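Local structure of probable oxidoreductase (Mycobacterium abscessus, 4EYE) at residues Ala46-Val51 and Arg91-Glu95; Leu157-Glu161 and Ala180-Lys186; Met230-Pro234 and Arg252-Val256. The protein is probably an oxidoreductase of the zeta-crystallin-like quinone oxidoreductase family and may bind zinc. All blocks are in the same frame, centred on the assembly; numbering follows the deposited sequence.

Followed from the N terminus, the three contacts close one after another, so none nests in or crosses another. Interaction 1 brings the loop 46-51 back against the end of strand 85-92, in the GroES-like part of the fold. Interaction 2 closes the short path from the loop before strand 162-165, through helix 171-182, to strand 186-191. Interaction 3 pairs strands 228-233 and 251-255 of the same six-stranded parallel sheet. Interactions 2 and 3 touch, through a salt bridge from Glu-161 OE1 to Arg-252 NH2 (3.0 Å). Interaction 1 stands apart, its nearest atoms about 27 Å from either.

Interaction 1: Ala46-Val51 and Arg91-Glu95; sequences AGPNVV and RSAPE
With chi1 at 179°, Val-51 holds CG1 anti to its own nitrogen and lays it against Ser-92 O, 3.3 Å away, while CG2, anti to the carbonyl carbon, rests on Ala-93 CB at 4.0 Å and on Pro-94 CD. Ser-92 is turned differently: chi1 of 61° wedges OG between its backbone N and carbonyl carbon, and OG so placed lies 3.5 Å from Ala-46 CB. The polar side of the contact is carried by one water. It accepts from Gly-47 N at 3.2 Å and donates to Val-50 O at 2.7 Å, and it is also hydrogen-bonded to Ser-92 OG at 2.7 Å. Three bonds from both segments thus fix its position, and the two chains are joined through it rather than by a direct hydrogen bond. Backbone carbonyls meet carbon elsewhere: Val-51 CA stands 3.2 Å from Ser-92 O in a CA-H...O contact with 136° at the hydrogen, and Pro-94 presents CB to Pro-48 O at 3.2 Å. The Pro-94 ring crosses the Val-51 side chain at about a right angle, and its CD also lies beside Val-50 O. Arg-91 and Ser-92 both face Val-52, a classic beta bulge where strand 85-92 ends against antiparallel strand 51-55; beyond, Val-51 pairs with Val-120 of strand 117-120 and, with Ala-93, packs on Ile-99.

Interaction 2: Leu157-Glu161 and Ala180-Lys186; sequences LRAGE and AKGMGAK
Leu-157 reaches across to Ala-180, Met-183 and Ala-185 with its branched end alone. Its CB already heads for the segment 180-186, and with chi1 at -179° CG continues that way, extended from the backbone N. At CG the chain forks: CD1 grazes Ala-185 CB at 4.2 Å, whereas CD2 sits among three partners, 4.0 Å from Ala-180 CA, 4.1 Å from Ala-185 CB and 4.1 Å from Met-183 SD. Tyr-151 of helix 143-154 and Val-163 of strand 162-165 join this apolar cluster. Polar contacts lie further along and are made by the backbone. Residues 158-161 form a type II beta turn whose Gly-160 N gives a 2.7 Å bond to Gly-184 O; it comes from above that carbonyl plane, 45° out of it. Lys-186 N then donates to Glu-161 O at 2.9 Å, nearly along the C=O axis. Gly-184 is the C-prime residue of the Schellman motif that ends helix 171-182, and its carbonyl meets the turn. This is the helix of a beta-alpha-beta crossover from strand 162-165 to its parallel neighbour 186-191. Glu-161 OE1 accepts Arg-158 N at 2.7 Å and is also in a salt bridge with Arg-252 NH2, so this carboxylate is shared between a backbone N-H and a guanidinium. Chemically, an apolar hold on Leu-157 is thus probably combined with two main-chain bonds, made where Gly-160 and Gly-184 take positive phi.

Interaction 3: Met230-Pro234 and Arg252-Val256; sequences MVVDP and RLLVV
Met-230 and Arg-252 lie on the same face of the sheet, and the thioether arm crosses the arginine obliquely. Met-230 is bent at chi3 (-64°), which swings CE over one face of the Arg-252 guanidinium, 3.5 Å above its plane and offset toward the rim; the nearest atoms there are CZ and NH2. Arg-252 meets it by a bend of its own at chi2 (-97°), which turns the charged end toward the neighbouring strand. That end is held by several partners: NH2 bonds Gly-155 O besides its salt bridge to Glu-161, and NH1 bonds Asp-229 O. Met-230 SD in turn approaches Leu-254 CD1 at 4.1 Å. On the other face Val-231 CG1 lies 3.9 Å from Leu-253 CD1, with helix 240-245 packed against the leucine. The extended strands send successive side chains to alternate faces, and parallel pairing sets Met-230 beside Arg-252 and Val-231 beside Leu-253, the strand axes 4.6 Å apart at an angle of 16°. Strands 228-233 and 251-255 are neighbours in a six-stranded parallel sheet of order 3-2-1-4-5-6, the Rossmann arrangement of medium-chain dehydrogenases. The backbone bonds alternate between strands, at 2.8 to 3.1 Å: Val-231 N to Arg-252 O, Leu-254 N to Val-231 O, Asp-233 N to Leu-254 O and Val-256 N to Asp-233 O. Asp-233 shares the face of Val-231 and Leu-253, and its OD1 accepts from Ile-235 N and Gly-236 N, so the carboxylate is tied to the backbone just after the strand. On the Met-230 face, Val-232 CG1 approaches Val-256 CG2 at 4.3 Å, beside helix 143-154.

Interaction 1: Ala46-Val51 and Arg91-Glu95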
ATOM      1  N   ALA A  46      -9.450  23.485 -12.306  1.00 30.18           N
ATOM      2  CA  ALA A  46      -8.400  24.250 -11.673  1.00 29.18           C
ATOM      3  C   ALA A  46      -8.932  25.209 -10.590  1.00 28.89           C
ATOM      4  O   ALA A  46     -10.075  25.655 -10.626  1.00 27.93           O
ATOM      5  CB  ALA A  46      -7.623  25.030 -12.719  1.00 29.55           C
ATOM      6  N   GLY A  47      -8.088  25.497  -9.610  1.00 27.60           N
ATOM      7  CA  GLY A  47      -8.517  26.266  -8.458  1.00 27.73           C
ATOM      8  C   GLY A  47      -7.304  26.734  -7.728  1.00 27.26           C
ATOM      9  O   GLY A  47      -6.228  26.177  -7.915  1.00 26.56           O
ATOM     10  N   PRO A  48      -7.449  27.784  -6.920  1.00 27.46           N
ATOM     11  CA  PRO A  48      -6.246  28.406  -6.362  1.00 27.47           C
ATOM     12  C   PRO A  48      -5.565  27.539  -5.293  1.00 26.94           C
ATOM     13  O   PRO A  48      -4.420  27.810  -4.936  1.00 27.64           O
ATOM     14  CB  PRO A  48      -6.781  29.719  -5.755  1.00 28.44           C
ATOM     15  CG  PRO A  48      -8.235  29.476  -5.533  1.00 28.42           C
ATOM     16  CD  PRO A  48      -8.672  28.540  -6.616  1.00 27.88           C
ATOM     17  N   ASN A  49      -6.255  26.518  -4.758  1.00 25.45           N
ATOM     18  CA  ASN A  49      -5.622  25.629  -3.807  1.00 24.87           C
ATOM     19  C   ASN A  49      -5.759  24.150  -4.215  1.00 23.71           C
ATOM     20  O   ASN A  49      -5.860  23.293  -3.367  1.00 23.36           O
ATOM     21  CB  ASN A  49      -6.164  25.905  -2.387  1.00 24.98           C
ATOM     22  CG  ASN A  49      -5.386  25.155  -1.290  1.00 25.57           C
ATOM     23  OD1 ASN A  49      -4.157  25.099  -1.305  1.00 25.62           O
ATOM     24  ND2 ASN A  49      -6.120  24.572  -0.320  1.00 26.05           N
ATOM     25  N   VAL A  50      -5.804  23.864  -5.510  1.00 23.15           N
ATOM     26  CA  VAL A  50      -5.856  22.481  -5.968  1.00 22.97           C
ATOM     27  C   VAL A  50      -4.861  22.216  -7.087  1.00 22.13           C
ATOM     28  O   VAL A  50      -4.463  23.112  -7.826  1.00 22.47           O
ATOM     29  CB  VAL A  50      -7.260  21.995  -6.418  1.00 23.40           C
ATOM     30  CG1 VAL A  50      -8.226  21.942  -5.247  1.00 24.18           C
ATOM     31  CG2 VAL A  50      -7.822  22.861  -7.501  1.00 24.27           C
ATOM     32  N   VAL A  51      -4.407  20.981  -7.130  1.00 21.25           N
ATOM     33  CA  VAL A  51      -3.528  20.506  -8.175  1.00 20.62           C
ATOM     34  C   VAL A  51      -4.356  19.484  -8.898  1.00 20.09           C
ATOM     35  O   VAL A  51      -4.882  18.555  -8.283  1.00 20.21           O
ATOM     36  CB  VAL A  51      -2.267  19.831  -7.634  1.00 20.59           C
ATOM     37  CG1 VAL A  51      -1.411  19.330  -8.801  1.00 20.37           C
ATOM     38  CG2 VAL A  51      -1.505  20.786  -6.718  1.00 20.83           C
ATOM     39  N   ARG A  91      -1.576  18.796 -14.605  1.00 21.80           N
ATOM     40  CA  ARG A  91      -2.251  19.690 -15.550  1.00 22.67           C
ATOM     41  C   ARG A  91      -2.294  21.146 -15.029  1.00 23.19           C
ATOM     42  O   ARG A  91      -1.927  22.058 -15.748  1.00 23.73           O
ATOM     43  CB  ARG A  91      -3.667  19.221 -15.786  1.00 23.50           C
ATOM     44  CG  ARG A  91      -4.503  20.112 -16.697  1.00 24.80           C
ATOM     45  CD  ARG A  91      -5.815  19.476 -17.093  1.00 25.22           C
ATOM     46  NE  ARG A  91      -5.624  18.358 -18.019  1.00 25.84           N
ATOM     47  CZ  ARG A  91      -5.531  18.477 -19.356  1.00 26.80           C
ATOM     48  NH1 ARG A  91      -5.623  19.664 -19.957  1.00 27.19           N
ATOM     49  NH2 ARG A  91      -5.372  17.397 -20.093  1.00 26.72           N
ATOM     50  N   SER A  92      -2.686  21.356 -13.774  1.00 22.93           N
ATOM     51  CA  SER A  92      -2.626  22.671 -13.151  1.00 23.33           C
ATOM     52  C   SER A  92      -2.229  22.565 -11.669  1.00 23.76           C
ATOM     53  O   SER A  92      -2.415  21.500 -11.011  1.00 22.71           O
ATOM     54  CB  SER A  92      -3.957  23.410 -13.275  1.00 23.62           C
ATOM     55  OG  SER A  92      -5.022  22.712 -12.624  1.00 22.91           O
ATOM     56  N   ALA A  93      -1.691  23.677 -11.172  1.00 24.33           N
ATOM     57  CA  ALA A  93      -1.204  23.779  -9.803  1.00 25.19           C
ATOM     58  C   ALA A  93      -1.065  25.268  -9.430  1.00 26.74           C
ATOM     59  O   ALA A  93      -0.795  26.100 -10.296  1.00 27.43           O
ATOM     60  CB  ALA A  93       0.117  23.060  -9.642  1.00 24.88           C
ATOM     61  N   PRO A  94      -1.265  25.608  -8.145  1.00 27.76           N
ATOM     62  CA  PRO A  94      -1.144  27.008  -7.742  1.00 29.38           C
ATOM     63  C   PRO A  94       0.284  27.546  -7.765  1.00 31.12           C
ATOM     64  O   PRO A  94       1.256  26.786  -7.601  1.00 29.49           O
ATOM     65  CB  PRO A  94      -1.629  27.013  -6.273  1.00 28.84           C
ATOM     66  CG  PRO A  94      -2.155  25.662  -6.001  1.00 28.28           C
ATOM     67  CD  PRO A  94      -1.477  24.739  -6.990  1.00 27.45           C
ATOM     68  N   GLU A  95       0.381  28.875  -7.916  1.00 34.92           N
ATOM     69  CA  GLU A  95       1.640  29.613  -7.813  1.00 36.28           C
ATOM     70  C   GLU A  95       2.224  29.390  -6.444  1.00 35.78           C
ATOM     71  O   GLU A  95       1.516  29.405  -5.431  1.00 36.15           O
ATOM     72  CB  GLU A  95       1.393  31.115  -8.007  1.00 41.30           C
ATOM     73  CG  GLU A  95       0.794  31.488  -9.348  1.00 43.41           C
ATOM     74  CD  GLU A  95       1.635  30.979 -10.473  1.00 46.34           C
ATOM     75  OE1 GLU A  95       2.777  31.466 -10.604  1.00 49.56           O
ATOM     76  OE2 GLU A  95       1.161  30.085 -11.206  1.00 49.51           O
TER
HETATM   77  O   HOH W   1      -5.306  23.987 -10.243  1.00 17.76           O

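Interaction 2: Leu157-Glu161 and Ala180-Lys186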
ATOM      1  N   LEU A 157      13.343  -0.805  12.842  1.00 24.76           N
ATOM      2  CA  LEU A 157      14.053  -1.924  12.229  1.00 24.71           C
ATOM      3  C   LEU A 157      15.530  -1.608  12.099  1.00 25.49           C
ATOM      4  O   LEU A 157      15.892  -0.487  11.816  1.00 24.68           O
ATOM      5  CB  LEU A 157      13.484  -2.214  10.846  1.00 24.28           C
ATOM      6  CG  LEU A 157      14.135  -3.386  10.096  1.00 24.63           C
ATOM      7  CD1 LEU A 157      14.119  -4.708  10.858  1.00 24.13           C
ATOM      8  CD2 LEU A 157      13.502  -3.542   8.707  1.00 24.20           C
ATOM      9  N   ARG A 158      16.390  -2.598  12.315  1.00 26.47           N
ATOM     10  CA  ARG A 158      17.816  -2.376  12.162  1.00 27.68           C
ATOM     11  C   ARG A 158      18.374  -3.342  11.150  1.00 26.83           C
ATOM     12  O   ARG A 158      17.868  -4.455  11.005  1.00 25.34           O
ATOM     13  CB  ARG A 158      18.514  -2.537  13.512  1.00 29.65           C
ATOM     14  CG  ARG A 158      18.152  -1.452  14.515  1.00 32.52           C
ATOM     15  CD  ARG A 158      18.699  -0.113  14.046  1.00 34.59           C
ATOM     16  NE  ARG A 158      18.318   1.026  14.882  1.00 38.60           N
ATOM     17  CZ  ARG A 158      17.269   1.834  14.665  1.00 40.25           C
ATOM     18  NH1 ARG A 158      16.407   1.616  13.660  1.00 40.85           N
ATOM     19  NH2 ARG A 158      17.049   2.846  15.483  1.00 40.98           N
ATOM     20  N   ALA A 159      19.428  -2.919  10.458  1.00 26.63           N
ATOM     21  CA  ALA A 159      20.178  -3.822   9.574  1.00 27.05           C
ATOM     22  C   ALA A 159      20.551  -5.105  10.346  1.00 27.35           C
ATOM     23  O   ALA A 159      20.927  -5.045  11.506  1.00 27.30           O
ATOM     24  CB  ALA A 159      21.423  -3.110   9.037  1.00 27.43           C
ATOM     25  N   GLY A 160      20.391  -6.259   9.720  1.00 27.48           N
ATOM     26  CA  GLY A 160      20.802  -7.516  10.325  1.00 28.23           C
ATOM     27  C   GLY A 160      19.734  -8.162  11.189  1.00 28.16           C
ATOM     28  O   GLY A 160      19.907  -9.291  11.632  1.00 28.44           O
ATOM     29  N   GLU A 161      18.613  -7.479  11.435  1.00 27.24           N
ATOM     30  CA  GLU A 161      17.501  -8.143  12.144  1.00 26.20           C
ATOM     31  C   GLU A 161      16.733  -9.059  11.213  1.00 25.22           C
ATOM     32  O   GLU A 161      16.865  -8.966   9.999  1.00 24.54           O
ATOM     33  CB  GLU A 161      16.583  -7.103  12.783  1.00 26.57           C
ATOM     34  CG  GLU A 161      17.240  -6.335  13.935  1.00 26.95           C
ATOM     35  CD  GLU A 161      16.266  -5.461  14.679  1.00 27.34           C
ATOM     36  OE1 GLU A 161      15.615  -4.577  14.052  1.00 26.87           O
ATOM     37  OE2 GLU A 161      16.118  -5.680  15.906  1.00 28.12           O
ATOM     38  N   ALA A 180      12.217  -3.992   3.869  1.00 18.67           N
ATOM     39  CA  ALA A 180      13.043  -4.673   4.878  1.00 19.20           C
ATOM     40  C   ALA A 180      14.391  -5.100   4.252  1.00 19.99           C
ATOM     41  O   ALA A 180      15.462  -4.876   4.842  1.00 20.17           O
ATOM     42  CB  ALA A 180      12.305  -5.888   5.444  1.00 19.03           C
ATOM     43  N   LYS A 181      14.339  -5.662   3.052  1.00 20.61           N
ATOM     44  CA  LYS A 181      15.570  -6.089   2.349  1.00 21.58           C
ATOM     45  C   LYS A 181      16.405  -4.860   2.051  1.00 21.86           C
ATOM     46  O   LYS A 181      17.611  -4.847   2.277  1.00 22.02           O
ATOM     47  CB  LYS A 181      15.257  -6.854   1.061  1.00 21.93           C
ATOM     48  CG  LYS A 181      14.661  -8.228   1.251  1.00 22.29           C
ATOM     49  CD  LYS A 181      15.490  -9.150   2.140  1.00 23.07           C
ATOM     50  CE  LYS A 181      16.849  -9.529   1.557  1.00 23.93           C
ATOM     51  NZ  LYS A 181      17.693 -10.100   2.665  1.00 24.89           N
ATOM     52  N   GLY A 182      15.727  -3.797   1.621  1.00 21.70           N
ATOM     53  CA  GLY A 182      16.377  -2.529   1.367  1.00 21.92           C
ATOM     54  C   GLY A 182      17.084  -1.966   2.587  1.00 22.35           C
ATOM     55  O   GLY A 182      18.103  -1.312   2.448  1.00 22.64           O
ATOM     56  N   MET A 183      16.522  -2.210   3.776  1.00 22.34           N
ATOM     57  CA  MET A 183      17.114  -1.725   5.014  1.00 22.86           C
ATOM     58  C   MET A 183      18.132  -2.692   5.642  1.00 23.58           C
ATOM     59  O   MET A 183      18.535  -2.513   6.788  1.00 24.15           O
ATOM     60  CB  MET A 183      16.025  -1.390   6.028  1.00 22.29           C
ATOM     61  CG  MET A 183      15.201  -0.180   5.640  1.00 21.84           C
ATOM     62  SD  MET A 183      13.857   0.103   6.793  1.00 21.36           S
ATOM     63  CE  MET A 183      13.390   1.750   6.298  1.00 21.03           C
ATOM     64  N   GLY A 184      18.520  -3.728   4.918  1.00 24.45           N
ATOM     65  CA  GLY A 184      19.543  -4.683   5.429  1.00 25.23           C
ATOM     66  C   GLY A 184      19.010  -5.771   6.364  1.00 25.41           C
ATOM     67  O   GLY A 184      19.799  -6.387   7.091  1.00 25.53           O
ATOM     68  N   ALA A 185      17.693  -6.025   6.345  1.00 24.65           N
ATOM     69  CA  ALA A 185      17.112  -7.110   7.127  1.00 25.12           C
ATOM     70  C   ALA A 185      17.091  -8.447   6.366  1.00 25.56           C
ATOM     71  O   ALA A 185      17.152  -8.499   5.147  1.00 26.41           O
ATOM     72  CB  ALA A 185      15.693  -6.786   7.598  1.00 24.27           C
ATOM     73  N   LYS A 186      16.963  -9.521   7.124  1.00 25.94           N
ATOM     74  CA  LYS A 186      16.590 -10.827   6.577  1.00 26.10           C
ATOM     75  C   LYS A 186      15.094 -10.984   6.709  1.00 24.85           C
ATOM     76  O   LYS A 186      14.519 -10.551   7.705  1.00 24.09           O
ATOM     77  CB  LYS A 186      17.306 -11.944   7.331  1.00 27.96           C
ATOM     78  CG  LYS A 186      17.023 -13.366   6.807  1.00 29.61           C
ATOM     79  CD  LYS A 186      17.893 -14.466   7.488  1.00 31.53           C
ATOM     80  CE  LYS A 186      17.454 -15.877   7.031  1.00 32.61           C
ATOM     81  NZ  LYS A 186      18.430 -16.959   7.385  1.00 35.11           N
TER

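Interaction 3: Met230-Pro234 and Arg252-Val256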
ATOM      1  N   MET A 230      11.128  -9.082  14.529  1.00 22.90           N
ATOM      2  CA  MET A 230       9.966  -8.313  14.157  1.00 22.50           C
ATOM      3  C   MET A 230       9.024  -9.121  13.307  1.00 22.18           C
ATOM      4  O   MET A 230       9.439  -9.903  12.456  1.00 22.11           O
ATOM      5  CB  MET A 230      10.400  -7.058  13.371  1.00 22.13           C
ATOM      6  CG  MET A 230       9.240  -6.133  12.981  1.00 21.81           C
ATOM      7  SD  MET A 230       9.866  -4.669  12.112  1.00 21.35           S
ATOM      8  CE  MET A 230      10.834  -3.915  13.425  1.00 21.31           C
ATOM      9  N   VAL A 231       7.737  -8.906  13.525  1.00 22.09           N
ATOM     10  CA  VAL A 231       6.717  -9.511  12.715  1.00 21.94           C
ATOM     11  C   VAL A 231       5.913  -8.377  12.098  1.00 21.81           C
ATOM     12  O   VAL A 231       5.542  -7.423  12.796  1.00 22.29           O
ATOM     13  CB  VAL A 231       5.798 -10.450  13.548  1.00 22.11           C
ATOM     14  CG1 VAL A 231       4.553 -10.808  12.756  1.00 21.73           C
ATOM     15  CG2 VAL A 231       6.542 -11.689  14.037  1.00 22.10           C
ATOM     16  N   VAL A 232       5.630  -8.472  10.798  1.00 22.15           N
ATOM     17  CA  VAL A 232       4.673  -7.589  10.127  1.00 22.63           C
ATOM     18  C   VAL A 232       3.403  -8.359   9.849  1.00 23.83           C
ATOM     19  O   VAL A 232       3.405  -9.394   9.158  1.00 23.99           O
ATOM     20  CB  VAL A 232       5.252  -6.986   8.834  1.00 22.49           C
ATOM     21  CG1 VAL A 232       4.171  -6.178   8.070  1.00 22.00           C
ATOM     22  CG2 VAL A 232       6.461  -6.100   9.175  1.00 22.04           C
ATOM     23  N   ASP A 233       2.313  -7.876  10.413  1.00 25.89           N
ATOM     24  CA  ASP A 233       1.032  -8.569  10.317  1.00 28.32           C
ATOM     25  C   ASP A 233      -0.058  -7.689   9.723  1.00 29.01           C
ATOM     26  O   ASP A 233      -0.620  -6.859  10.437  1.00 28.60           O
ATOM     27  CB  ASP A 233       0.593  -9.040  11.707  1.00 30.28           C
ATOM     28  CG  ASP A 233      -0.718  -9.808  11.659  1.00 32.17           C
ATOM     29  OD1 ASP A 233      -1.159 -10.198  10.544  1.00 31.46           O
ATOM     30  OD2 ASP A 233      -1.313 -10.002  12.739  1.00 36.89           O
ATOM     31  N   PRO A 234      -0.328  -7.834   8.407  1.00 30.84           N
ATOM     32  CA  PRO A 234      -1.408  -7.098   7.759  1.00 33.27           C
ATOM     33  C   PRO A 234      -2.703  -7.916   7.676  1.00 36.71           C
ATOM     34  O   PRO A 234      -3.665  -7.462   7.066  1.00 41.14           O
ATOM     35  CB  PRO A 234      -0.852  -6.855   6.350  1.00 32.16           C
ATOM     36  CG  PRO A 234       0.081  -7.975   6.096  1.00 32.14           C
ATOM     37  CD  PRO A 234       0.383  -8.661   7.421  1.00 31.06           C
ATOM     38  N   ARG A 252       9.176  -7.463  18.276  1.00 26.99           N
ATOM     39  CA  ARG A 252       8.016  -6.650  18.161  1.00 27.03           C
ATOM     40  C   ARG A 252       7.156  -7.008  16.982  1.00 26.51           C
ATOM     41  O   ARG A 252       7.633  -7.425  15.932  1.00 25.55           O
ATOM     42  CB  ARG A 252       8.374  -5.173  18.217  1.00 27.29           C
ATOM     43  CG  ARG A 252       9.473  -4.758  17.285  1.00 28.10           C
ATOM     44  CD  ARG A 252      10.832  -4.691  17.928  1.00 27.92           C
ATOM     45  NE  ARG A 252      11.713  -3.877  17.107  1.00 27.31           N
ATOM     46  CZ  ARG A 252      12.795  -4.283  16.462  1.00 26.90           C
ATOM     47  NH1 ARG A 252      13.186  -5.538  16.486  1.00 28.19           N
ATOM     48  NH2 ARG A 252      13.493  -3.415  15.758  1.00 26.60           N
ATOM     49  N   LEU A 253       5.861  -6.909  17.203  1.00 27.11           N
ATOM     50  CA  LEU A 253       4.901  -7.279  16.205  1.00 27.33           C
ATOM     51  C   LEU A 253       4.165  -6.022  15.785  1.00 27.09           C
ATOM     52  O   LEU A 253       3.560  -5.366  16.623  1.00 27.98           O
ATOM     53  CB  LEU A 253       3.932  -8.311  16.791  1.00 28.04           C
ATOM     54  CG  LEU A 253       2.951  -8.851  15.748  1.00 28.03           C
ATOM     55  CD1 LEU A 253       2.680 -10.303  16.098  1.00 29.02           C
ATOM     56  CD2 LEU A 253       1.692  -8.022  15.663  1.00 28.00           C
ATOM     57  N   LEU A 254       4.256  -5.680  14.510  1.00 26.47           N
ATOM     58  CA  LEU A 254       3.543  -4.543  13.959  1.00 26.49           C
ATOM     59  C   LEU A 254       2.240  -4.989  13.349  1.00 26.39           C
ATOM     60  O   LEU A 254       2.196  -5.859  12.473  1.00 26.14           O
ATOM     61  CB  LEU A 254       4.368  -3.815  12.906  1.00 26.28           C
ATOM     62  CG  LEU A 254       5.850  -3.526  13.239  1.00 27.73           C
ATOM     63  CD1 LEU A 254       6.410  -2.400  12.361  1.00 26.93           C
ATOM     64  CD2 LEU A 254       6.162  -3.267  14.704  1.00 27.37           C
ATOM     65  N   VAL A 255       1.167  -4.389  13.817  1.00 27.38           N
ATOM     66  CA  VAL A 255      -0.137  -4.634  13.238  1.00 28.47           C
ATOM     67  C   VAL A 255      -0.434  -3.493  12.316  1.00 27.41           C
ATOM     68  O   VAL A 255      -0.530  -2.366  12.768  1.00 26.42           O
ATOM     69  CB  VAL A 255      -1.226  -4.756  14.324  1.00 29.94           C
ATOM     70  CG1 VAL A 255      -2.610  -4.838  13.661  1.00 30.39           C
ATOM     71  CG2 VAL A 255      -0.937  -6.002  15.180  1.00 30.31           C
ATOM     72  N   VAL A 256      -0.559  -3.796  11.028  1.00 28.10           N
ATOM     73  CA  VAL A 256      -0.655  -2.778  10.006  1.00 28.68           C
ATOM     74  C   VAL A 256      -2.002  -2.819   9.294  1.00 30.37           C
ATOM     75  O   VAL A 256      -2.362  -3.864   8.753  1.00 31.93           O
ATOM     76  CB  VAL A 256       0.463  -2.972   8.983  1.00 28.56           C
ATOM     77  CG1 VAL A 256       0.390  -1.883   7.933  1.00 29.29           C
ATOM     78  CG2 VAL A 256       1.803  -2.991   9.712  1.00 28.13           C
TER